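Local structure of purine nucleoside phosphorylase (Anopheles gambiae, 2P4S) at residues 93-98 with 181-186; 99-104 with 131-136; 248-253 with 308-313; 319-324 with 357-362. The protein catalyses the phosphate-dependent cleavage of inosine, guanosine and their 2'-deoxy forms to free purine base and pentose 1-phosphate in purine salvage, working as a homotrimer. All coordinates share one frame; numbering follows the deposited sequence.

Interaction 1 (93-98 with 181-186)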
# COMPACT_ATOMS: atom_id res chain seq x y z
N ASP A 93 -21.22 -15.42 -13.71
CA ASP A 93 -22.32 -15.38 -14.67
C ASP A 93 -22.24 -14.23 -15.64
O ASP A 93 -22.43 -14.42 -16.82
CB ASP A 93 -23.67 -15.43 -13.93
CG ASP A 93 -23.95 -16.82 -13.35
OD1 ASP A 93 -23.75 -17.81 -14.09
OD2 ASP A 93 -24.36 -16.92 -12.17
N THR A 94 -21.94 -13.03 -15.13
CA THR A 94 -21.69 -11.89 -15.98
C THR A 94 -20.52 -12.14 -16.93
O THR A 94 -20.60 -11.79 -18.10
CB THR A 94 -21.39 -10.63 -15.15
OG1 THR A 94 -22.51 -10.35 -14.32
CG2 THR A 94 -21.09 -9.41 -16.04
N LEU A 95 -19.45 -12.74 -16.42
CA LEU A 95 -18.24 -13.01 -17.21
C LEU A 95 -18.54 -14.01 -18.32
O LEU A 95 -18.13 -13.83 -19.47
CB LEU A 95 -17.06 -13.47 -16.31
CG LEU A 95 -16.55 -12.34 -15.38
CD1 LEU A 95 -15.61 -12.81 -14.30
CD2 LEU A 95 -15.91 -11.22 -16.20
N GLN A 96 -19.30 -15.05 -17.97
CA GLN A 96 -19.80 -15.97 -18.98
C GLN A 96 -20.74 -15.27 -20.03
O GLN A 96 -20.62 -15.57 -21.21
CB GLN A 96 -20.39 -17.25 -18.35
CG GLN A 96 -20.73 -18.37 -19.38
CD GLN A 96 -19.51 -19.14 -19.90
OE1 GLN A 96 -19.17 -19.07 -21.09
NE2 GLN A 96 -18.88 -19.91 -19.02
N GLU A 97 -21.58 -14.31 -19.61
CA GLU A 97 -22.31 -13.44 -20.57
C GLU A 97 -21.35 -12.83 -21.62
O GLU A 97 -21.59 -12.91 -22.85
CB GLU A 97 -23.03 -12.25 -19.87
CG GLU A 97 -24.25 -12.49 -18.93
CD GLU A 97 -24.73 -11.14 -18.24
OE1 GLU A 97 -24.74 -10.06 -18.94
OE2 GLU A 97 -25.10 -11.15 -17.02
N ILE A 98 -20.30 -12.17 -21.12
CA ILE A 98 -19.31 -11.52 -21.98
C ILE A 98 -18.63 -12.55 -22.89
O ILE A 98 -18.48 -12.33 -24.10
CB ILE A 98 -18.24 -10.69 -21.14
CG1 ILE A 98 -18.92 -9.79 -20.10
CG2 ILE A 98 -17.26 -9.95 -22.07
CD1 ILE A 98 -17.94 -9.05 -19.15
N CYS A 181 -9.59 -4.14 -14.09
CA CYS A 181 -8.45 -4.17 -15.08
C CYS A 181 -8.16 -5.59 -15.55
O CYS A 181 -7.80 -5.81 -16.69
CB CYS A 181 -7.15 -3.59 -14.48
SG CYS A 181 -7.27 -1.82 -13.99
N ALA A 182 -8.34 -6.55 -14.64
CA ALA A 182 -7.94 -7.95 -14.85
C ALA A 182 -9.08 -8.76 -15.44
O ALA A 182 -8.84 -9.81 -16.02
CB ALA A 182 -7.49 -8.55 -13.52
N MET A 183 -10.32 -8.24 -15.35
CA MET A 183 -11.52 -8.92 -15.88
C MET A 183 -11.40 -9.60 -17.30
O MET A 183 -11.92 -10.69 -17.53
CB MET A 183 -12.75 -7.99 -15.78
CG MET A 183 -13.99 -8.48 -16.57
SD MET A 183 -14.08 -7.89 -18.27
CE MET A 183 -13.82 -6.14 -18.09
N PRO A 184 -10.76 -8.93 -18.28
CA PRO A 184 -10.59 -9.57 -19.59
C PRO A 184 -9.79 -10.87 -19.59
O PRO A 184 -9.99 -11.73 -20.50
CB PRO A 184 -9.85 -8.51 -20.39
CG PRO A 184 -10.29 -7.19 -19.71
CD PRO A 184 -10.28 -7.53 -18.28
N VAL A 185 -8.94 -11.05 -18.58
CA VAL A 185 -8.28 -12.36 -18.36
C VAL A 185 -9.25 -13.49 -17.98
O VAL A 185 -9.05 -14.63 -18.39
CB VAL A 185 -7.11 -12.26 -17.31
CG1 VAL A 185 -6.40 -13.60 -17.12
CG2 VAL A 185 -6.09 -11.15 -17.71
N ARG A 186 -10.28 -13.21 -17.17
CA ARG A 186 -11.30 -14.24 -16.82
C ARG A 186 -12.13 -14.60 -18.05
O ARG A 186 -12.42 -15.76 -18.28
CB ARG A 186 -12.25 -13.78 -15.75
CG ARG A 186 -11.64 -13.20 -14.49
CD ARG A 186 -11.37 -14.27 -13.58
NE ARG A 186 -11.65 -13.96 -12.18
CZ ARG A 186 -10.98 -14.53 -11.17
NH1 ARG A 186 -9.99 -15.44 -11.41
NH2 ARG A 186 -11.30 -14.20 -9.93
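L95 makes the main apolar contact with M183 and R186, one methyl to each. Its CD2 presses on M183 CG at 3.4 Å, which is tight for two carbons. Its CD1 lies on the aliphatic root of R186, 3.8 Å from CB and 4.0 Å from CG. One turn on, I98 adds a lighter contact, with its CD1 4.1 Å from M183 SD. M183 has CG anti to the backbone N (chi1 167°), which sets CG against L95. The bend at chi2 then turns the sulfur toward I98, with the I98 and M183 side chains at about a right angle.

The contact joins two helices of the alpha/beta phosphorylase fold, 92-105 and 178-191. Their local axes cross at -69° and come within 10.3 Å. Helix 178-191 is kinked here at P184, whose N has no hydrogen to give the preceding turn. M183 also touches P142, and its side chain lies about 5 Å from that of the phosphate-binding F170.

The polar part is the far end of R186, which turns away from helix 92-105. There NH1 is hydrogen-bonded to H315 ND1, and the side chain makes a cation-pi contact with F240.

Interaction 2 (99-104 with 131-136); sequences ATYLLE and DSFDYE
Y101 and L102, which meet F133 across this contact, sit on a helix turn held by backbone bonds, the shortest being L103 N to A99 O at 2.8 Å. No hydrogen bond crosses between 99-104 and 131-136. The link is made of apolar side chains.

Its centre is a CH-pi contact. L102 CD2 stands almost exactly over the middle of the F133 ring, 3.7 Å from the ring centroid and only 6° off the ring normal. All six ring carbons are therefore nearly equally far from this one methyl, from 3.8 Å for CG to 4.0 Å for CZ. In F133, CG anti to the carbonyl carbon (chi1 -57°) directs the ring toward the helix, and its rotation about CB-CG turns one face to the methyl. The two side chains run past each other in opposite directions.

Y101 is a lesser partner. Its CE2 comes to 4.4 Å from F133 CD1, obliquely to both rings. Its ring also has a cation-pi contact with R105.

A polar tie lies beside the apolar one. D131 OD2 is hydrogen-bonded to T106 OG1, just past the end of the helix. The contact sets helix 92-105, the first helix of the modelled chain, against strand 130-134, which pairs antiparallel with strand 152-158 in the mixed sheet of this alpha/beta fold. L102 also reaches L153 and F155 on strand 152-158, and it touches I191 on helix 178-191.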
# COMPACT_ATOMS: atom_id res chain seq x y z
N ALA A 99 -18.24 -13.69 -22.31
CA ALA A 99 -17.56 -14.73 -23.12
C ALA A 99 -18.50 -15.20 -24.26
O ALA A 99 -18.12 -15.22 -25.44
CB ALA A 99 -17.12 -15.92 -22.23
N THR A 100 -19.74 -15.55 -23.87
CA THR A 100 -20.78 -16.05 -24.80
C THR A 100 -21.06 -15.03 -25.89
O THR A 100 -21.10 -15.41 -27.07
CB THR A 100 -22.07 -16.48 -24.06
OG1 THR A 100 -21.79 -17.66 -23.30
CG2 THR A 100 -23.17 -16.84 -25.06
N TYR A 101 -21.17 -13.75 -25.50
CA TYR A 101 -21.33 -12.64 -26.44
C TYR A 101 -20.30 -12.68 -27.56
O TYR A 101 -20.62 -12.51 -28.74
CB TYR A 101 -21.25 -11.29 -25.71
CG TYR A 101 -21.37 -10.11 -26.63
CD1 TYR A 101 -22.63 -9.59 -26.97
CD2 TYR A 101 -20.23 -9.54 -27.20
CE1 TYR A 101 -22.75 -8.52 -27.86
CE2 TYR A 101 -20.33 -8.47 -28.09
CZ TYR A 101 -21.61 -7.96 -28.41
OH TYR A 101 -21.72 -6.91 -29.32
N LEU A 102 -19.05 -12.84 -27.19
CA LEU A 102 -17.97 -12.87 -28.18
C LEU A 102 -17.94 -14.21 -28.95
O LEU A 102 -17.72 -14.24 -30.15
CB LEU A 102 -16.62 -12.61 -27.47
CG LEU A 102 -16.48 -11.23 -26.78
CD1 LEU A 102 -15.35 -11.20 -25.72
CD2 LEU A 102 -16.24 -10.19 -27.84
N LEU A 103 -18.13 -15.32 -28.25
CA LEU A 103 -18.10 -16.65 -28.87
C LEU A 103 -19.18 -16.81 -29.95
O LEU A 103 -18.96 -17.52 -30.91
CB LEU A 103 -18.26 -17.74 -27.82
CG LEU A 103 -17.08 -18.00 -26.87
CD1 LEU A 103 -17.51 -18.95 -25.73
CD2 LEU A 103 -15.89 -18.52 -27.61
N GLU A 104 -20.33 -16.13 -29.75
CA GLU A 104 -21.44 -16.01 -30.72
C GLU A 104 -21.09 -15.20 -31.94
O GLU A 104 -21.65 -15.41 -33.03
CB GLU A 104 -22.69 -15.45 -30.03
CG GLU A 104 -23.35 -16.54 -29.15
CD GLU A 104 -24.55 -16.07 -28.32
OE1 GLU A 104 -24.81 -14.82 -28.24
OE2 GLU A 104 -25.22 -16.95 -27.71
N ASP A 131 -11.74 -10.91 -36.50
CA ASP A 131 -12.97 -10.37 -35.93
C ASP A 131 -12.57 -9.37 -34.85
O ASP A 131 -11.89 -9.69 -33.88
CB ASP A 131 -13.88 -11.49 -35.39
CG ASP A 131 -14.25 -12.52 -36.47
OD1 ASP A 131 -14.81 -12.12 -37.52
OD2 ASP A 131 -13.99 -13.73 -36.29
N SER A 132 -12.95 -8.12 -35.04
CA SER A 132 -12.54 -7.03 -34.18
C SER A 132 -13.75 -6.45 -33.42
O SER A 132 -14.84 -6.30 -33.99
CB SER A 132 -11.87 -5.97 -35.02
OG SER A 132 -11.42 -4.93 -34.17
N PHE A 133 -13.57 -6.18 -32.13
CA PHE A 133 -14.63 -5.62 -31.30
C PHE A 133 -14.17 -4.39 -30.53
O PHE A 133 -13.37 -4.53 -29.61
CB PHE A 133 -15.15 -6.62 -30.26
CG PHE A 133 -15.66 -7.89 -30.82
CD1 PHE A 133 -17.04 -8.07 -31.03
CD2 PHE A 133 -14.78 -8.94 -31.13
CE1 PHE A 133 -17.52 -9.28 -31.54
CE2 PHE A 133 -15.24 -10.14 -31.65
CZ PHE A 133 -16.62 -10.32 -31.87
N ASP A 134 -14.68 -3.21 -30.89
CA ASP A 134 -14.43 -2.03 -30.07
C ASP A 134 -14.88 -2.31 -28.66
O ASP A 134 -15.93 -2.93 -28.47
CB ASP A 134 -15.14 -0.80 -30.63
CG ASP A 134 -14.44 -0.25 -31.86
OD1 ASP A 134 -13.47 -0.90 -32.31
OD2 ASP A 134 -14.85 0.82 -32.38
N TYR A 135 -14.08 -1.91 -27.66
CA TYR A 135 -14.44 -2.12 -26.23
C TYR A 135 -15.78 -1.51 -25.87
O TYR A 135 -16.49 -2.06 -25.04
CB TYR A 135 -13.39 -1.59 -25.25
CG TYR A 135 -12.04 -2.33 -25.26
CD1 TYR A 135 -11.91 -3.63 -25.83
CD2 TYR A 135 -10.89 -1.74 -24.70
CE1 TYR A 135 -10.68 -4.31 -25.84
CE2 TYR A 135 -9.65 -2.39 -24.70
CZ TYR A 135 -9.55 -3.66 -25.28
OH TYR A 135 -8.36 -4.27 -25.29
N GLU A 136 -16.12 -0.38 -26.50
CA GLU A 136 -17.41 0.31 -26.32
C GLU A 136 -18.65 -0.58 -26.55
O GLU A 136 -19.67 -0.39 -25.89
CB GLU A 136 -17.52 1.51 -27.29
CG GLU A 136 -16.68 2.74 -26.91
CD GLU A 136 -15.11 2.58 -27.09
OE1 GLU A 136 -14.60 1.67 -27.83
OE2 GLU A 136 -14.38 3.40 -26.48

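Interaction 3 (248-253 with 308-313); sequences ANTYDP and HEIITA
I310 meets T250 and Y251 with most of its side chain. Its CG2 is packed against T250 CG2 at 3.2 Å, closer than normal van der Waals contact. On Y251 the touch spreads over the phenol end. I310 CD1 lies 3.7 Å from Y251 CE1, and I310 CG1 lies 3.7 Å from Y251 OH. The ring and the isoleucine meet obliquely. T250 CG2 also sits over one face of the neighbouring Y251 ring, 4.0 Å above its plane and toward the rim. The threonine methyl therefore touches both other members of the group. It gets there because CG2 is anti to the backbone N (chi1 of OG1 -71°).

The contact fastens the loop before helix 253-265 to helix 307-315, which in this alpha/beta phosphorylase fold leads into strand 319-329.

The next shell fixes the polar ends. Y251 OH is hydrogen-bonded to H220 ND1, and T250 OG1 to M247 O. D252 is the N-cap of helix 253-265, with OD2 bonded to L255 N, and its own N lies 2.9 Å from C320 O, a probable hydrogen bond.

On the helix side, H308 O accepts from two groups of T312: OG1 at 2.8 Å and the backbone N at 3.1 Å. The hydroxyl approaches with a C=O...O angle of 160°, 19° out of the carbonyl plane. E309 forms a salt bridge through OE2 with NE of R169, a phosphate-binding residue. At the trimer interface, A248 N is hydrogen-bonded to E338 OE1 of the second subunit.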
# COMPACT_ATOMS: atom_id res chain seq x y z
N ALA A 248 5.02 -19.89 -7.42
CA ALA A 248 6.21 -20.48 -8.03
C ALA A 248 5.98 -20.77 -9.52
O ALA A 248 4.96 -21.35 -9.89
CB ALA A 248 6.64 -21.75 -7.32
N ASN A 249 6.95 -20.36 -10.35
CA ASN A 249 6.90 -20.52 -11.81
C ASN A 249 5.69 -19.86 -12.46
O ASN A 249 5.24 -20.30 -13.51
CB ASN A 249 6.98 -22.01 -12.21
CG ASN A 249 8.15 -22.73 -11.52
OD1 ASN A 249 9.25 -22.18 -11.37
ND2 ASN A 249 7.88 -23.92 -11.04
N THR A 250 5.20 -18.78 -11.86
CA THR A 250 4.11 -17.98 -12.46
C THR A 250 4.51 -17.51 -13.83
O THR A 250 3.72 -17.61 -14.78
CB THR A 250 3.79 -16.76 -11.58
OG1 THR A 250 3.14 -17.22 -10.40
CG2 THR A 250 2.92 -15.73 -12.28
N TYR A 251 5.72 -16.96 -13.95
CA TYR A 251 6.25 -16.56 -15.26
C TYR A 251 7.01 -17.78 -15.81
O TYR A 251 8.06 -18.15 -15.30
CB TYR A 251 7.13 -15.31 -15.13
CG TYR A 251 6.34 -14.12 -14.68
CD1 TYR A 251 5.56 -13.38 -15.57
CD2 TYR A 251 6.34 -13.75 -13.33
CE1 TYR A 251 4.79 -12.30 -15.13
CE2 TYR A 251 5.58 -12.67 -12.88
CZ TYR A 251 4.82 -11.95 -13.78
OH TYR A 251 4.09 -10.87 -13.30
N ASP A 252 6.44 -18.41 -16.83
CA ASP A 252 6.81 -19.79 -17.16
C ASP A 252 8.30 -19.94 -17.55
O ASP A 252 8.74 -19.33 -18.51
CB ASP A 252 5.88 -20.36 -18.23
CG ASP A 252 6.09 -21.85 -18.44
OD1 ASP A 252 5.62 -22.65 -17.57
OD2 ASP A 252 6.75 -22.20 -19.44
N PRO A 253 9.08 -20.69 -16.76
CA PRO A 253 10.53 -20.82 -17.06
C PRO A 253 10.85 -21.32 -18.47
O PRO A 253 11.76 -20.78 -19.12
CB PRO A 253 11.02 -21.80 -15.97
CG PRO A 253 10.09 -21.55 -14.84
CD PRO A 253 8.72 -21.39 -15.51
N HIS A 308 -1.55 -7.79 -11.73
CA HIS A 308 -2.92 -8.23 -11.38
C HIS A 308 -3.57 -9.03 -12.49
O HIS A 308 -4.37 -9.91 -12.21
CB HIS A 308 -3.81 -7.02 -10.96
CG HIS A 308 -3.66 -5.83 -11.85
ND1 HIS A 308 -2.64 -4.91 -11.71
CD2 HIS A 308 -4.38 -5.42 -12.93
CE1 HIS A 308 -2.73 -4.00 -12.67
NE2 HIS A 308 -3.75 -4.31 -13.44
N GLU A 309 -3.26 -8.71 -13.74
CA GLU A 309 -3.64 -9.59 -14.86
C GLU A 309 -3.01 -11.01 -14.76
O GLU A 309 -3.69 -12.04 -14.95
CB GLU A 309 -3.22 -8.92 -16.19
CG GLU A 309 -3.93 -7.60 -16.49
CD GLU A 309 -3.11 -6.66 -17.37
OE1 GLU A 309 -2.03 -7.06 -17.85
OE2 GLU A 309 -3.55 -5.51 -17.60
N ILE A 310 -1.70 -11.04 -14.52
CA ILE A 310 -0.98 -12.28 -14.25
C ILE A 310 -1.53 -13.06 -13.06
O ILE A 310 -1.68 -14.25 -13.13
CB ILE A 310 0.56 -12.01 -14.10
CG1 ILE A 310 1.13 -11.44 -15.43
CG2 ILE A 310 1.30 -13.28 -13.67
CD1 ILE A 310 1.34 -12.52 -16.57
N ILE A 311 -1.84 -12.39 -11.96
CA ILE A 311 -2.37 -13.07 -10.78
C ILE A 311 -3.75 -13.71 -11.06
O ILE A 311 -4.05 -14.84 -10.64
CB ILE A 311 -2.45 -12.07 -9.60
CG1 ILE A 311 -1.06 -11.78 -9.05
CG2 ILE A 311 -3.35 -12.56 -8.48
CD1 ILE A 311 -1.06 -10.76 -7.89
N THR A 312 -4.58 -12.96 -11.77
CA THR A 312 -5.87 -13.50 -12.24
C THR A 312 -5.69 -14.71 -13.18
O THR A 312 -6.40 -15.68 -13.08
CB THR A 312 -6.67 -12.38 -12.93
OG1 THR A 312 -6.82 -11.28 -12.00
CG2 THR A 312 -8.03 -12.89 -13.37
N ALA A 313 -4.73 -14.63 -14.10
CA ALA A 313 -4.43 -15.73 -15.00
C ALA A 313 -4.02 -16.99 -14.24
O ALA A 313 -4.50 -18.08 -14.52
CB ALA A 313 -3.35 -15.34 -15.97

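Interaction 4 (319-324 with 357-362)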
# COMPACT_ATOMS: atom_id res chain seq x y z
N THR A 319 -1.22 -20.66 -18.16
CA THR A 319 0.24 -20.51 -18.28
C THR A 319 0.54 -19.08 -18.75
O THR A 319 -0.13 -18.59 -19.64
CB THR A 319 0.84 -21.55 -19.25
OG1 THR A 319 0.55 -22.84 -18.72
CG2 THR A 319 2.37 -21.41 -19.37
N CYS A 320 1.53 -18.44 -18.12
CA CYS A 320 1.84 -17.03 -18.34
C CYS A 320 3.25 -16.79 -18.83
O CYS A 320 4.21 -17.42 -18.35
CB CYS A 320 1.65 -16.23 -17.04
SG CYS A 320 -0.03 -16.27 -16.36
N PHE A 321 3.35 -15.88 -19.81
CA PHE A 321 4.59 -15.38 -20.34
C PHE A 321 4.39 -13.86 -20.37
O PHE A 321 3.30 -13.37 -20.70
CB PHE A 321 4.85 -15.91 -21.77
CG PHE A 321 6.06 -15.29 -22.42
CD1 PHE A 321 5.91 -14.38 -23.47
CD2 PHE A 321 7.36 -15.57 -21.93
CE1 PHE A 321 7.02 -13.75 -24.04
CE2 PHE A 321 8.50 -14.95 -22.50
CZ PHE A 321 8.34 -14.06 -23.56
N ALA A 322 5.40 -13.10 -19.98
CA ALA A 322 5.30 -11.65 -19.99
C ALA A 322 6.64 -10.97 -20.22
O ALA A 322 7.67 -11.49 -19.80
CB ALA A 322 4.67 -11.15 -18.67
N PHE A 323 6.62 -9.81 -20.87
CA PHE A 323 7.80 -8.96 -21.00
C PHE A 323 7.49 -7.48 -20.94
O PHE A 323 6.38 -7.06 -21.25
CB PHE A 323 8.60 -9.26 -22.27
CG PHE A 323 7.86 -9.05 -23.55
CD1 PHE A 323 7.87 -7.81 -24.18
CD2 PHE A 323 7.19 -10.10 -24.17
CE1 PHE A 323 7.24 -7.61 -25.37
CE2 PHE A 323 6.54 -9.90 -25.37
CZ PHE A 323 6.58 -8.65 -25.98
N SER A 324 8.52 -6.71 -20.57
CA SER A 324 8.52 -5.25 -20.60
C SER A 324 9.42 -4.78 -21.76
O SER A 324 10.59 -5.20 -21.87
CB SER A 324 9.12 -4.70 -19.30
OG SER A 324 8.36 -5.00 -18.14
N GLY A 357 6.67 -7.98 -33.28
CA GLY A 357 5.70 -8.90 -33.91
C GLY A 357 6.31 -10.27 -34.20
O GLY A 357 5.72 -11.30 -33.88
N GLU A 358 7.50 -10.26 -34.78
CA GLU A 358 8.26 -11.48 -35.04
C GLU A 358 8.53 -12.26 -33.75
O GLU A 358 8.30 -13.47 -33.69
CB GLU A 358 9.57 -11.12 -35.73
CG GLU A 358 10.34 -12.33 -36.28
CD GLU A 358 9.53 -13.18 -37.29
OE1 GLU A 358 8.88 -12.60 -38.21
OE2 GLU A 358 9.54 -14.44 -37.17
N PHE A 359 8.98 -11.54 -32.72
CA PHE A 359 9.25 -12.11 -31.37
C PHE A 359 8.02 -12.76 -30.78
O PHE A 359 8.02 -13.94 -30.43
CB PHE A 359 9.86 -11.02 -30.43
CG PHE A 359 10.18 -11.50 -29.02
CD1 PHE A 359 11.35 -12.24 -28.75
CD2 PHE A 359 9.33 -11.19 -27.96
CE1 PHE A 359 11.66 -12.66 -27.45
CE2 PHE A 359 9.65 -11.60 -26.64
CZ PHE A 359 10.81 -12.35 -26.39
N VAL A 360 6.93 -12.00 -30.71
CA VAL A 360 5.69 -12.55 -30.15
C VAL A 360 5.11 -13.73 -30.98
O VAL A 360 4.60 -14.72 -30.43
CB VAL A 360 4.63 -11.45 -29.90
CG1 VAL A 360 3.25 -12.07 -29.54
CG2 VAL A 360 5.12 -10.53 -28.75
N SER A 361 5.19 -13.58 -32.29
CA SER A 361 4.74 -14.59 -33.24
C SER A 361 5.48 -15.93 -33.10
O SER A 361 4.86 -17.01 -33.11
CB SER A 361 4.91 -13.97 -34.64
OG SER A 361 4.55 -14.89 -35.61
N ARG A 362 6.79 -15.87 -32.91
CA ARG A 362 7.57 -17.08 -32.57
C ARG A 362 7.27 -17.72 -31.21
O ARG A 362 7.28 -18.95 -31.13
CB ARG A 362 9.05 -16.81 -32.75
CG ARG A 362 9.34 -16.51 -34.18
CD ARG A 362 10.78 -16.63 -34.53
NE ARG A 362 10.98 -16.21 -35.93
CZ ARG A 362 12.02 -16.56 -36.68
NH1 ARG A 362 12.98 -17.33 -36.17
NH2 ARG A 362 12.11 -16.11 -37.94
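Strand 319-324 and helix 357-362 run nearly antiparallel, their axes at 166° and 11.7 Å apart at the closest. This is helix-on-sheet packing in the alpha/beta phosphorylase fold: the late helix 353-370 lies against strand 319-329 of the mixed sheet.

F321 and F323, two residues apart on the strand, both point toward the helix and meet F359 there. F323 and F359 form a T-shaped pair. The edge of F359 is turned to the face of F323, with the planes at 82° and the centroids 5.4 Å apart. F359 CE2 is the leading atom, 3.8 Å from F323 CE2. V360 CG2 lies in the plane of the F323 ring, at its edge, 3.7 Å from CZ. F321 is a looser neighbour, its CZ 4.1 Å from F359 CZ.

Helix 253-265 flanks the cluster, with A259 touching both F321 and F359. On the helix itself, E358 and R362 form a salt bridge one turn apart. R362 NE donates to the anti lone pair of E358 OE2 at 2.6 Å, close to the guanidinium plane.

Overall arrangement
From the N terminus, helix 92-105 supplies the first partner of both interaction 1 and interaction 2. Interaction 2 closes first, when strand 130-134 returns to the helix. It is nested inside the longer loop that interaction 1 closes at helix 178-191. Interactions 3 and 4 follow in series, and none of the four cross. Interaction 3 ties the loop before helix 253-265 to helix 307-315; interaction 4 brings helix 353-370 back to strand 319-329. Interactions 1 and 3 touch where A182 meets T312. Interactions 3 and 4 touch at D252 and C320. Interactions 2 and 4 reach the same sheet, about 23 Å apart between centres.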